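Local structure of COG0778: Nitroreductase (Streptococcus pneumoniae, 2B67) at residues I79-D84 and L137-L142; K27-A32 and F50-E55; E59-A64 and Q71-P76. The protein binds flavin mononucleotide and, as a nitroreductase-family oxidoreductase, probably uses it to pass electrons from a reduced nicotinamide cofactor to an acceptor. All coordinates share one frame; numbering follows the deposited sequence.

How the contacts relate
All three contacts belong to one nitroreductase-type alpha-beta fold built round an antiparallel sheet. Contacts 1 and 2, with centres about 12 Å apart, join helices 124-148 and 26-36 to the neighbouring strands 77-84 and 48-53. They touch directly: A80 N lies 2.8 Å from V51 O, a probable hydrogen bond between the strands, and F50 packs against V138 and L142. Contact 3 pairs two short helices lying in the chain between those strands; its centre is about 18 Å from that of contact 1 and 15 Å from that of contact 2. L137 of contact 1 lines one flavin mononucleotide pocket and Q71 of contact 3 another, while contacts 1 and 2 both reach the second subunit.

Contact 1 of 3, residues I79-D84 and L137-L142; sequences IALFTD and LVAMNL
L81 and V138 carry the middle of this contact, their side chains crossing at a slant. L81 has its CG anti to the backbone N (chi1 173°), which directs CG toward the helix, where both methyls touch V138: CD2 rests 4.0 Å from V138 CG1, while CD1 lies 4.1 Å from the same methyl. V138 CG1 is therefore held against the fork of the leucine. L81 CD2 also meets A139 CB, again at 4.0 Å. One helical turn beyond V138, L142 and I79 reach for each other tip to tip, I79 CD1 standing 4.1 Å from L142 CD2. The two segments run nearly antiparallel, at 153°, with their axes 10.5 Å apart, a spacing bridged by side chains alone. This is a sheet-on-helix layer of the nitroreductase alpha-beta fold: strand 77-84 packs on the long helix 124-148, which also meets the second subunit. A139, besides touching L81, packs on L137 of that chain, and L137 of this chain touches flavin mononucleotide. All five touching residues are buried, and no hydrogen bond crosses between the segments; with methyl-to-methyl packing alone, the direct contact probably rests on shape fit and exclusion of water.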
ATOM      1  N   ILE A  79       9.936 -11.972  -5.173  1.00 14.07           N
ATOM      2  CA  ILE A  79       9.106 -12.224  -4.016  1.00 13.48           C
ATOM      3  C   ILE A  79       7.724 -12.149  -4.564  1.00 13.85           C
ATOM      4  O   ILE A  79       7.323 -11.088  -5.058  1.00 14.81           O
ATOM      5  CB  ILE A  79       9.305 -11.154  -2.910  1.00 12.95           C
ATOM      6  CG1 ILE A  79      10.713 -11.253  -2.328  1.00 14.46           C
ATOM      7  CG2 ILE A  79       8.278 -11.360  -1.808  1.00 13.60           C
ATOM      8  CD1 ILE A  79      11.197 -10.010  -1.583  1.00 15.50           C
ATOM      9  N   ALA A  80       7.017 -13.274  -4.547  1.00 12.52           N
ATOM     10  CA  ALA A  80       5.607 -13.268  -4.867  1.00 12.63           C
ATOM     11  C   ALA A  80       4.802 -12.939  -3.617  1.00 12.26           C
ATOM     12  O   ALA A  80       4.827 -13.694  -2.660  1.00 12.40           O
ATOM     13  CB  ALA A  80       5.181 -14.627  -5.448  1.00 12.59           C
ATOM     14  N   LEU A  81       4.096 -11.806  -3.624  1.00 11.91           N
ATOM     15  CA  LEU A  81       3.274 -11.395  -2.487  1.00 12.20           C
ATOM     16  C   LEU A  81       1.874 -11.941  -2.693  1.00 12.22           C
ATOM     17  O   LEU A  81       1.211 -11.608  -3.688  1.00 11.87           O
ATOM     18  CB  LEU A  81       3.216  -9.862  -2.353  1.00 11.28           C
ATOM     19  CG  LEU A  81       2.268  -9.242  -1.319  1.00 12.95           C
ATOM     20  CD1 LEU A  81       2.589  -9.737   0.108  1.00 13.66           C
ATOM     21  CD2 LEU A  81       2.411  -7.734  -1.345  1.00 12.26           C
ATOM     22  N   PHE A  82       1.436 -12.781  -1.754  1.00 12.36           N
ATOM     23  CA  PHE A  82       0.075 -13.370  -1.767  1.00 12.52           C
ATOM     24  C   PHE A  82      -0.743 -12.758  -0.620  1.00 12.88           C
ATOM     25  O   PHE A  82      -0.187 -12.298   0.398  1.00 12.07           O
ATOM     26  CB  PHE A  82       0.115 -14.902  -1.528  1.00 12.87           C
ATOM     27  CG  PHE A  82       0.643 -15.707  -2.700  1.00 14.75           C
ATOM     28  CD1 PHE A  82       2.004 -15.716  -2.997  1.00 13.64           C
ATOM     29  CD2 PHE A  82      -0.228 -16.429  -3.514  1.00 14.25           C
ATOM     30  CE1 PHE A  82       2.480 -16.446  -4.069  1.00 14.63           C
ATOM     31  CE2 PHE A  82       0.242 -17.174  -4.578  1.00 14.86           C
ATOM     32  CZ  PHE A  82       1.606 -17.181  -4.860  1.00 14.26           C
ATOM     33  N   THR A  83      -2.060 -12.781  -0.761  1.00 12.81           N
ATOM     34  CA  THR A  83      -2.919 -12.407   0.341  1.00 13.72           C
ATOM     35  C   THR A  83      -3.867 -13.572   0.623  1.00 13.84           C
ATOM     36  O   THR A  83      -4.177 -14.365  -0.274  1.00 12.92           O
ATOM     37  CB  THR A  83      -3.728 -11.155   0.027  1.00 14.63           C
ATOM     38  OG1 THR A  83      -4.355 -11.337  -1.245  1.00 16.87           O
ATOM     39  CG2 THR A  83      -2.814  -9.925  -0.056  1.00 14.17           C
ATOM     40  N   ASP A  84      -4.327 -13.627   1.870  1.00 13.24           N
ATOM     41  CA  ASP A  84      -5.193 -14.674   2.393  1.00 12.69           C
ATOM     42  C   ASP A  84      -6.636 -14.413   2.062  1.00 12.44           C
ATOM     43  O   ASP A  84      -7.263 -13.541   2.664  1.00 13.12           O
ATOM     44  CB  ASP A  84      -5.045 -14.733   3.929  1.00 12.58           C
ATOM     45  CG  ASP A  84      -5.431 -16.094   4.520  1.00 14.00           C
ATOM     46  OD1 ASP A  84      -6.251 -16.820   3.901  1.00 14.11           O
ATOM     47  OD2 ASP A  84      -4.928 -16.412   5.630  1.00 14.93           O
ATOM     48  N   LEU A 137      -0.211  -1.635   1.149  1.00 12.19           N
ATOM     49  CA  LEU A 137       0.473  -1.167   2.359  1.00 12.31           C
ATOM     50  C   LEU A 137       1.814  -1.872   2.586  1.00 13.35           C
ATOM     51  O   LEU A 137       2.840  -1.209   2.717  1.00 13.05           O
ATOM     52  CB  LEU A 137      -0.416  -1.338   3.593  1.00 12.80           C
ATOM     53  CG  LEU A 137      -1.664  -0.456   3.679  1.00 12.32           C
ATOM     54  CD1 LEU A 137      -2.541  -0.984   4.814  1.00 11.97           C
ATOM     55  CD2 LEU A 137      -1.247   1.006   3.920  1.00 13.30           C
ATOM     56  N   VAL A 138       1.808  -3.218   2.630  1.00 13.06           N
ATOM     57  CA  VAL A 138       3.020  -3.936   2.946  1.00 11.98           C
ATOM     58  C   VAL A 138       4.009  -3.904   1.757  1.00 13.00           C
ATOM     59  O   VAL A 138       5.213  -3.920   1.984  1.00 11.85           O
ATOM     60  CB  VAL A 138       2.764  -5.410   3.497  1.00 12.23           C
ATOM     61  CG1 VAL A 138       2.381  -6.376   2.379  1.00 10.88           C
ATOM     62  CG2 VAL A 138       3.990  -5.945   4.290  1.00 11.23           C
ATOM     63  N   ALA A 139       3.513  -3.912   0.509  1.00 11.68           N
ATOM     64  CA  ALA A 139       4.420  -3.915  -0.609  1.00 12.79           C
ATOM     65  C   ALA A 139       5.316  -2.671  -0.572  1.00 12.67           C
ATOM     66  O   ALA A 139       6.512  -2.767  -0.790  1.00 12.81           O
ATOM     67  CB  ALA A 139       3.671  -3.984  -1.908  1.00 11.60           C
HETATM   68  N   MSE A 140       4.713  -1.511  -0.311  1.00 13.33           N
HETATM   69  CA  MSE A 140       5.439  -0.235  -0.116  1.00 13.80           C
HETATM   70  C   MSE A 140       6.531  -0.298   0.984  1.00 13.76           C
HETATM   71  O   MSE A 140       7.675   0.132   0.773  1.00 12.28           O
HETATM   72  CB  MSE A 140       4.459   0.882   0.234  1.00 13.41           C
HETATM   73  CG  MSE A 140       5.118   2.266   0.429  1.00 16.83           C
HETATM   74 SE   MSE A 140       5.451   3.065  -1.331  0.80 23.00          SE
HETATM   75  CE  MSE A 140       7.329   2.663  -1.621  1.00 17.05           C
ATOM     76  N   ASN A 141       6.166  -0.864   2.127  1.00 13.01           N
ATOM     77  CA  ASN A 141       7.085  -0.950   3.275  1.00 13.65           C
ATOM     78  C   ASN A 141       8.274  -1.859   2.890  1.00 13.00           C
ATOM     79  O   ASN A 141       9.429  -1.547   3.193  1.00 11.83           O
ATOM     80  CB  ASN A 141       6.342  -1.467   4.525  1.00 12.83           C
ATOM     81  CG  ASN A 141       6.840  -0.813   5.827  1.00 16.80           C
ATOM     82  OD1 ASN A 141       7.400   0.283   5.816  1.00 20.98           O
ATOM     83  ND2 ASN A 141       6.618  -1.480   6.946  1.00 17.90           N
ATOM     84  N   LEU A 142       7.964  -2.925   2.149  1.00 12.77           N
ATOM     85  CA  LEU A 142       8.980  -3.897   1.676  1.00 13.44           C
ATOM     86  C   LEU A 142      10.004  -3.285   0.711  1.00 12.61           C
ATOM     87  O   LEU A 142      11.215  -3.489   0.873  1.00 12.00           O
ATOM     88  CB  LEU A 142       8.306  -5.085   0.997  1.00 13.37           C
ATOM     89  CG  LEU A 142       9.242  -6.091   0.306  1.00 15.31           C
ATOM     90  CD1 LEU A 142      10.239  -6.660   1.331  1.00 14.69           C
ATOM     91  CD2 LEU A 142       8.426  -7.204  -0.392  1.00 15.53           C
TER

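Contact 2 of 3, residues K27-A32 and F50-E55; sequences KDVRTA and FVVVRE
V29 meets V52 and R54 with a different methyl for each. Its CG1 reaches tip to tip toward the strand, 4.0 Å from V52 CG2 and 4.2 Å from V52 CG1, so that a single methyl faces both branches of the second valine. CG2 instead lies 3.6 Å from R54 NH1, oblique to the guanidinium plane, as the two side chains run alongside each other, pointing opposite ways. With CG1 anti to the backbone N (chi1 176°), V29 splits its methyls between the apolar partner and the arginine. The R54 chain, extended from CG to NE, carries the guanidinium to the start of the helix, where NH2 donates a hydrogen bond to V24 O and R54 also packs on P26. This is helix 26-36 lying on strand 48-53, an edge strand of the sheet within this chain. The sheet does not stop there: F50, V51 and V52 pair in parallel with a strand of the second subunit, continuing it across the dimer interface. Beyond the valines, I33 of the same helix touches both F50 and V52. R30, directed away from the strand at its end, forms a salt bridge through NH1 with D198 of the second subunit. Within the helix, K27 O takes two bonds from T31, with N and OG1 approaching from opposite faces of the carbonyl plane; the OG1 bond measures 3.0 Å.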
ATOM      1  N   LYS A  27      19.722 -13.494   4.265  1.00 26.68           N
ATOM      2  CA  LYS A  27      19.598 -12.764   5.545  1.00 26.88           C
ATOM      3  C   LYS A  27      19.010 -11.348   5.344  1.00 25.80           C
ATOM      4  O   LYS A  27      18.184 -10.905   6.138  1.00 24.89           O
ATOM      5  CB  LYS A  27      20.926 -12.684   6.325  1.00 27.68           C
ATOM      6  CG  LYS A  27      21.680 -14.026   6.477  1.00 32.60           C
ATOM      7  CD  LYS A  27      20.922 -15.098   7.293  1.00 38.67           C
ATOM      8  CE  LYS A  27      21.615 -15.427   8.640  1.00 42.47           C
ATOM      9  NZ  LYS A  27      22.477 -16.657   8.592  1.00 44.20           N
ATOM     10  N   ASP A  28      19.448 -10.645   4.292  1.00 24.66           N
ATOM     11  CA  ASP A  28      18.881  -9.334   3.961  1.00 22.98           C
ATOM     12  C   ASP A  28      17.417  -9.392   3.529  1.00 21.29           C
ATOM     13  O   ASP A  28      16.647  -8.518   3.888  1.00 20.33           O
ATOM     14  CB  ASP A  28      19.708  -8.602   2.896  1.00 23.65           C
ATOM     15  CG  ASP A  28      21.116  -8.242   3.383  1.00 26.72           C
ATOM     16  OD1 ASP A  28      21.308  -8.122   4.620  1.00 29.30           O
ATOM     17  OD2 ASP A  28      22.023  -8.109   2.525  1.00 25.82           O
ATOM     18  N   VAL A  29      17.045 -10.399   2.731  1.00 19.46           N
ATOM     19  CA  VAL A  29      15.658 -10.550   2.308  1.00 18.23           C
ATOM     20  C   VAL A  29      14.740 -10.783   3.500  1.00 17.96           C
ATOM     21  O   VAL A  29      13.734 -10.100   3.639  1.00 16.10           O
ATOM     22  CB  VAL A  29      15.466 -11.638   1.239  1.00 17.88           C
ATOM     23  CG1 VAL A  29      13.982 -11.816   0.917  1.00 17.67           C
ATOM     24  CG2 VAL A  29      16.215 -11.229  -0.017  1.00 17.23           C
ATOM     25  N   ARG A  30      15.152 -11.689   4.390  1.00 18.45           N
ATOM     26  CA  ARG A  30      14.404 -11.979   5.605  1.00 19.73           C
ATOM     27  C   ARG A  30      14.282 -10.755   6.497  1.00 19.50           C
ATOM     28  O   ARG A  30      13.227 -10.510   7.088  1.00 19.65           O
ATOM     29  CB  ARG A  30      15.029 -13.145   6.380  1.00 19.86           C
ATOM     30  CG  ARG A  30      14.142 -13.608   7.531  1.00 24.31           C
ATOM     31  CD  ARG A  30      14.889 -14.482   8.487  1.00 30.21           C
ATOM     32  NE  ARG A  30      14.678 -14.032   9.866  1.00 34.25           N
ATOM     33  CZ  ARG A  30      14.013 -14.727  10.775  1.00 36.18           C
ATOM     34  NH1 ARG A  30      13.507 -15.896  10.442  1.00 39.79           N
ATOM     35  NH2 ARG A  30      13.859 -14.273  12.012  1.00 36.50           N
ATOM     36  N   THR A  31      15.354  -9.979   6.608  1.00 18.96           N
ATOM     37  CA  THR A  31      15.265  -8.751   7.400  1.00 19.44           C
ATOM     38  C   THR A  31      14.266  -7.750   6.790  1.00 18.72           C
ATOM     39  O   THR A  31      13.447  -7.169   7.509  1.00 17.71           O
ATOM     40  CB  THR A  31      16.632  -8.079   7.538  1.00 20.35           C
ATOM     41  OG1 THR A  31      17.508  -8.958   8.263  1.00 22.64           O
ATOM     42  CG2 THR A  31      16.509  -6.748   8.250  1.00 21.41           C
ATOM     43  N   ALA A  32      14.370  -7.529   5.471  1.00 17.42           N
ATOM     44  CA  ALA A  32      13.512  -6.553   4.798  1.00 16.00           C
ATOM     45  C   ALA A  32      12.039  -6.938   4.998  1.00 15.56           C
ATOM     46  O   ALA A  32      11.177  -6.077   5.199  1.00 15.06           O
ATOM     47  CB  ALA A  32      13.866  -6.474   3.316  1.00 15.24           C
ATOM     48  N   PHE A  50       4.605 -14.087   1.972  1.00 11.21           N
ATOM     49  CA  PHE A  50       5.755 -13.744   1.114  1.00 11.45           C
ATOM     50  C   PHE A  50       6.430 -15.012   0.598  1.00 11.94           C
ATOM     51  O   PHE A  50       6.975 -15.837   1.375  1.00 12.38           O
ATOM     52  CB  PHE A  50       6.755 -12.874   1.888  1.00 11.16           C
ATOM     53  CG  PHE A  50       6.194 -11.545   2.313  1.00 12.70           C
ATOM     54  CD1 PHE A  50       5.348 -11.449   3.429  1.00 12.46           C
ATOM     55  CD2 PHE A  50       6.493 -10.387   1.576  1.00 12.85           C
ATOM     56  CE1 PHE A  50       4.799 -10.208   3.804  1.00 16.32           C
ATOM     57  CE2 PHE A  50       5.995  -9.154   1.952  1.00 16.52           C
ATOM     58  CZ  PHE A  50       5.142  -9.052   3.055  1.00 16.39           C
ATOM     59  N   VAL A  51       6.381 -15.197  -0.709  1.00 11.74           N
ATOM     60  CA  VAL A  51       7.017 -16.361  -1.295  1.00 11.86           C
ATOM     61  C   VAL A  51       8.336 -15.920  -1.944  1.00 13.00           C
ATOM     62  O   VAL A  51       8.329 -15.265  -2.990  1.00 12.35           O
ATOM     63  CB  VAL A  51       6.071 -17.106  -2.279  1.00 11.63           C
ATOM     64  CG1 VAL A  51       6.775 -18.332  -2.825  1.00 10.53           C
ATOM     65  CG2 VAL A  51       4.764 -17.538  -1.554  1.00 11.42           C
ATOM     66  N   VAL A  52       9.455 -16.248  -1.284  1.00 12.49           N
ATOM     67  CA  VAL A  52      10.778 -15.883  -1.771  1.00 13.75           C
ATOM     68  C   VAL A  52      11.287 -16.892  -2.812  1.00 14.06           C
ATOM     69  O   VAL A  52      11.626 -18.042  -2.489  1.00 15.45           O
ATOM     70  CB  VAL A  52      11.770 -15.703  -0.602  1.00 12.46           C
ATOM     71  CG1 VAL A  52      13.132 -15.349  -1.096  1.00 14.66           C
ATOM     72  CG2 VAL A  52      11.245 -14.631   0.363  1.00 12.90           C
ATOM     73  N   VAL A  53      11.340 -16.458  -4.053  1.00 14.15           N
ATOM     74  CA  VAL A  53      11.653 -17.372  -5.143  1.00 14.74           C
ATOM     75  C   VAL A  53      13.119 -17.255  -5.526  1.00 15.71           C
ATOM     76  O   VAL A  53      13.565 -16.198  -6.008  1.00 15.18           O
ATOM     77  CB  VAL A  53      10.735 -17.139  -6.349  1.00 13.72           C
ATOM     78  CG1 VAL A  53      11.031 -18.137  -7.482  1.00 14.52           C
ATOM     79  CG2 VAL A  53       9.249 -17.244  -5.878  1.00 14.19           C
ATOM     80  N   ARG A  54      13.844 -18.354  -5.303  1.00 16.27           N
ATOM     81  CA  ARG A  54      15.262 -18.464  -5.629  1.00 19.53           C
ATOM     82  C   ARG A  54      15.501 -19.666  -6.536  1.00 20.77           C
ATOM     83  O   ARG A  54      16.504 -19.721  -7.228  1.00 22.39           O
ATOM     84  CB  ARG A  54      16.127 -18.624  -4.358  1.00 18.72           C
ATOM     85  CG  ARG A  54      16.362 -17.337  -3.632  1.00 20.84           C
ATOM     86  CD  ARG A  54      17.280 -17.520  -2.379  1.00 20.96           C
ATOM     87  NE  ARG A  54      17.330 -16.271  -1.603  1.00 23.96           N
ATOM     88  CZ  ARG A  54      18.165 -15.243  -1.832  1.00 24.68           C
ATOM     89  NH1 ARG A  54      18.075 -14.178  -1.055  1.00 24.91           N
ATOM     90  NH2 ARG A  54      19.075 -15.261  -2.818  1.00 17.60           N
ATOM     91  N   GLU A  55      14.591 -20.629  -6.500  1.00 21.68           N
ATOM     92  CA  GLU A  55      14.719 -21.823  -7.303  1.00 23.80           C
ATOM     93  C   GLU A  55      13.815 -21.862  -8.526  1.00 22.93           C
ATOM     94  O   GLU A  55      14.264 -22.329  -9.564  1.00 23.82           O
ATOM     95  CB  GLU A  55      14.531 -23.095  -6.465  1.00 24.79           C
ATOM     96  CG  GLU A  55      15.833 -23.842  -6.257  1.00 30.75           C
ATOM     97  CD  GLU A  55      16.478 -23.513  -4.935  1.00 38.16           C
ATOM     98  OE1 GLU A  55      17.443 -22.700  -4.919  1.00 38.80           O
ATOM     99  OE2 GLU A  55      16.002 -24.071  -3.906  1.00 42.05           O
TER

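Contact 3 of 3, residues E59-A64 and Q71-P76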
ATOM      1  N   GLU A  59      10.642 -20.736 -14.304  0.50 15.68           N
ATOM      2  CA  GLU A  59       9.241 -21.145 -14.375  0.50 15.56           C
ATOM      3  C   GLU A  59       8.328 -19.931 -14.186  0.50 14.69           C
ATOM      4  O   GLU A  59       7.480 -19.627 -15.034  0.50 14.00           O
ATOM      5  CB  GLU A  59       8.935 -22.162 -13.261  0.50 16.38           C
ATOM      6  CG  GLU A  59       8.741 -23.630 -13.688  0.50 18.64           C
ATOM      7  CD  GLU A  59       7.627 -24.341 -12.892  0.50 23.74           C
ATOM      8  OE1 GLU A  59       6.560 -24.652 -13.486  0.50 23.03           O
ATOM      9  OE2 GLU A  59       7.809 -24.574 -11.671  0.50 24.08           O
ATOM     10  N   LEU A  60       8.525 -19.233 -13.071  1.00 13.54           N
ATOM     11  CA  LEU A  60       7.711 -18.050 -12.738  1.00 13.08           C
ATOM     12  C   LEU A  60       7.736 -17.025 -13.854  1.00 13.38           C
ATOM     13  O   LEU A  60       6.704 -16.464 -14.217  1.00 12.86           O
ATOM     14  CB  LEU A  60       8.168 -17.425 -11.398  1.00 12.86           C
ATOM     15  CG  LEU A  60       7.429 -16.169 -10.955  1.00 12.45           C
ATOM     16  CD1 LEU A  60       5.906 -16.461 -10.747  1.00 11.67           C
ATOM     17  CD2 LEU A  60       8.071 -15.578  -9.690  1.00  9.89           C
ATOM     18  N   ALA A  61       8.926 -16.788 -14.419  1.00 13.98           N
ATOM     19  CA  ALA A  61       9.092 -15.787 -15.455  1.00 13.71           C
ATOM     20  C   ALA A  61       8.219 -16.040 -16.685  1.00 14.21           C
ATOM     21  O   ALA A  61       7.834 -15.085 -17.366  1.00 13.64           O
ATOM     22  CB  ALA A  61      10.562 -15.710 -15.877  1.00 14.06           C
ATOM     23  N   LYS A  62       7.927 -17.309 -16.975  1.00 14.64           N
ATOM     24  CA  LYS A  62       7.035 -17.682 -18.111  1.00 15.60           C
ATOM     25  C   LYS A  62       5.628 -17.159 -17.943  1.00 16.10           C
ATOM     26  O   LYS A  62       4.864 -17.113 -18.937  1.00 16.25           O
ATOM     27  CB  LYS A  62       6.966 -19.197 -18.282  1.00 15.94           C
ATOM     28  CG  LYS A  62       8.285 -19.828 -18.661  1.00 18.28           C
ATOM     29  CD  LYS A  62       8.104 -21.328 -18.789  1.00 22.82           C
ATOM     30  CE  LYS A  62       9.443 -21.980 -19.023  1.00 25.00           C
ATOM     31  NZ  LYS A  62       9.316 -23.446 -18.764  1.00 28.94           N
ATOM     32  N   LEU A  63       5.288 -16.746 -16.703  1.00 15.47           N
ATOM     33  CA  LEU A  63       3.965 -16.158 -16.384  1.00 15.78           C
ATOM     34  C   LEU A  63       3.898 -14.630 -16.514  1.00 16.18           C
ATOM     35  O   LEU A  63       2.829 -14.005 -16.387  1.00 15.05           O
ATOM     36  CB  LEU A  63       3.554 -16.554 -14.974  1.00 15.82           C
ATOM     37  CG  LEU A  63       3.525 -18.039 -14.642  1.00 15.09           C
ATOM     38  CD1 LEU A  63       2.926 -18.152 -13.277  1.00 15.09           C
ATOM     39  CD2 LEU A  63       2.743 -18.887 -15.696  1.00 14.89           C
ATOM     40  N   ALA A  64       5.054 -14.026 -16.750  1.00 17.06           N
ATOM     41  CA  ALA A  64       5.160 -12.560 -16.780  1.00 18.39           C
ATOM     42  C   ALA A  64       4.947 -12.043 -18.205  1.00 18.55           C
ATOM     43  O   ALA A  64       5.441 -12.660 -19.156  1.00 19.74           O
ATOM     44  CB  ALA A  64       6.556 -12.136 -16.250  1.00 18.30           C
ATOM     45  N   GLN A  71      12.695  -9.339 -16.727  1.00 18.90           N
ATOM     46  CA  GLN A  71      12.918  -8.878 -15.348  1.00 18.75           C
ATOM     47  C   GLN A  71      12.886 -10.037 -14.361  1.00 17.85           C
ATOM     48  O   GLN A  71      13.801 -10.198 -13.556  1.00 17.62           O
ATOM     49  CB  GLN A  71      11.904  -7.792 -14.964  1.00 19.29           C
ATOM     50  CG  GLN A  71      12.118  -6.470 -15.724  1.00 19.44           C
ATOM     51  CD  GLN A  71      11.063  -5.435 -15.383  1.00 20.82           C
ATOM     52  OE1 GLN A  71      10.837  -5.134 -14.202  1.00 21.82           O
ATOM     53  NE2 GLN A  71      10.409  -4.881 -16.415  1.00 20.92           N
ATOM     54  N   VAL A  72      11.853 -10.863 -14.442  1.00 16.63           N
ATOM     55  CA  VAL A  72      11.750 -11.982 -13.542  1.00 16.48           C
ATOM     56  C   VAL A  72      12.839 -13.053 -13.813  1.00 17.39           C
ATOM     57  O   VAL A  72      13.346 -13.679 -12.867  1.00 17.10           O
ATOM     58  CB  VAL A  72      10.329 -12.582 -13.518  1.00 15.37           C
ATOM     59  CG1 VAL A  72      10.241 -13.714 -12.472  1.00 15.76           C
ATOM     60  CG2 VAL A  72       9.303 -11.494 -13.190  1.00 14.06           C
ATOM     61  N   SER A  73      13.210 -13.251 -15.079  1.00 18.55           N
ATOM     62  CA  SER A  73      14.273 -14.243 -15.415  1.00 18.60           C
ATOM     63  C   SER A  73      15.619 -13.842 -14.863  1.00 18.33           C
ATOM     64  O   SER A  73      16.352 -14.712 -14.367  1.00 18.78           O
ATOM     65  CB  SER A  73      14.449 -14.412 -16.930  1.00 19.65           C
ATOM     66  OG  SER A  73      13.316 -14.993 -17.521  1.00 21.05           O
ATOM     67  N   SER A  74      15.949 -12.557 -14.953  0.50 18.22           N
ATOM     68  CA  SER A  74      17.262 -12.081 -14.519  0.50 18.50           C
ATOM     69  C   SER A  74      17.381 -11.843 -13.031  0.50 17.82           C
ATOM     70  O   SER A  74      18.406 -12.199 -12.448  0.50 17.35           O
ATOM     71  CB  SER A  74      17.653 -10.813 -15.251  0.50 18.73           C
ATOM     72  OG  SER A  74      17.855 -11.104 -16.615  0.50 21.98           O
ATOM     73  N   ALA A  75      16.354 -11.238 -12.419  1.00 16.83           N
ATOM     74  CA  ALA A  75      16.436 -10.856 -11.009  1.00 16.39           C
ATOM     75  C   ALA A  75      16.885 -12.042 -10.151  1.00 15.97           C
ATOM     76  O   ALA A  75      16.350 -13.130 -10.278  1.00 16.16           O
ATOM     77  CB  ALA A  75      15.124 -10.278 -10.506  1.00 16.17           C
ATOM     78  N   PRO A  76      17.901 -11.835  -9.285  1.00 16.81           N
ATOM     79  CA  PRO A  76      18.389 -12.965  -8.474  1.00 16.42           C
ATOM     80  C   PRO A  76      17.247 -13.528  -7.604  1.00 15.83           C
ATOM     81  O   PRO A  76      17.217 -14.723  -7.294  1.00 15.97           O
ATOM     82  CB  PRO A  76      19.470 -12.322  -7.597  1.00 16.32           C
ATOM     83  CG  PRO A  76      19.829 -11.065  -8.238  1.00 17.65           C
ATOM     84  CD  PRO A  76      18.649 -10.581  -9.009  1.00 15.88           C
TER
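V72 fills the tight part of this contact, fitted against the backbone and side chain of A61. The CA atoms of A61 and V72 are only 5.0 Å apart, a closeness that the small alanine permits. V72 CG1 sits 3.8 Å from A61 CA, and the two CB atoms stand 3.9 Å apart. L60 crosses V72 at about a right angle, its CD2 4.0 Å from that same CG1, so CG1 touches both the leucine branch and the alanine backbone. The valine puts CG1 anti to its backbone N (chi1 -176°); its second methyl, CG2, faces A64 CB at a slacker 4.2 Å. Here helix 57-61 meets helix 68-74, two short helices in the connection between strands 48-53 and 77-84 of the nitroreductase fold. A type I turn from A61 to A64, with A64 N bonded to A61 O, brings A64 round to the same valine. L60 and V72 both also touch T78, the former further packing on L179 and the latter on T181, so the apolar side of the helix pair rests on the sheet. The solvent side is small in extent: besides the looser touch of the partly exposed A64, the partly exposed S73 adds one close approach, its OG 3.3 Å from A61 CB. This hydroxyl is hydrogen-bonded to F69 O, one turn back in its own helix. K62 is exposed and points away from 71-76. Q71, next to V72, is turned to the cofactor instead, and its NE2 hydrogen-bonds O2 of flavin mononucleotide.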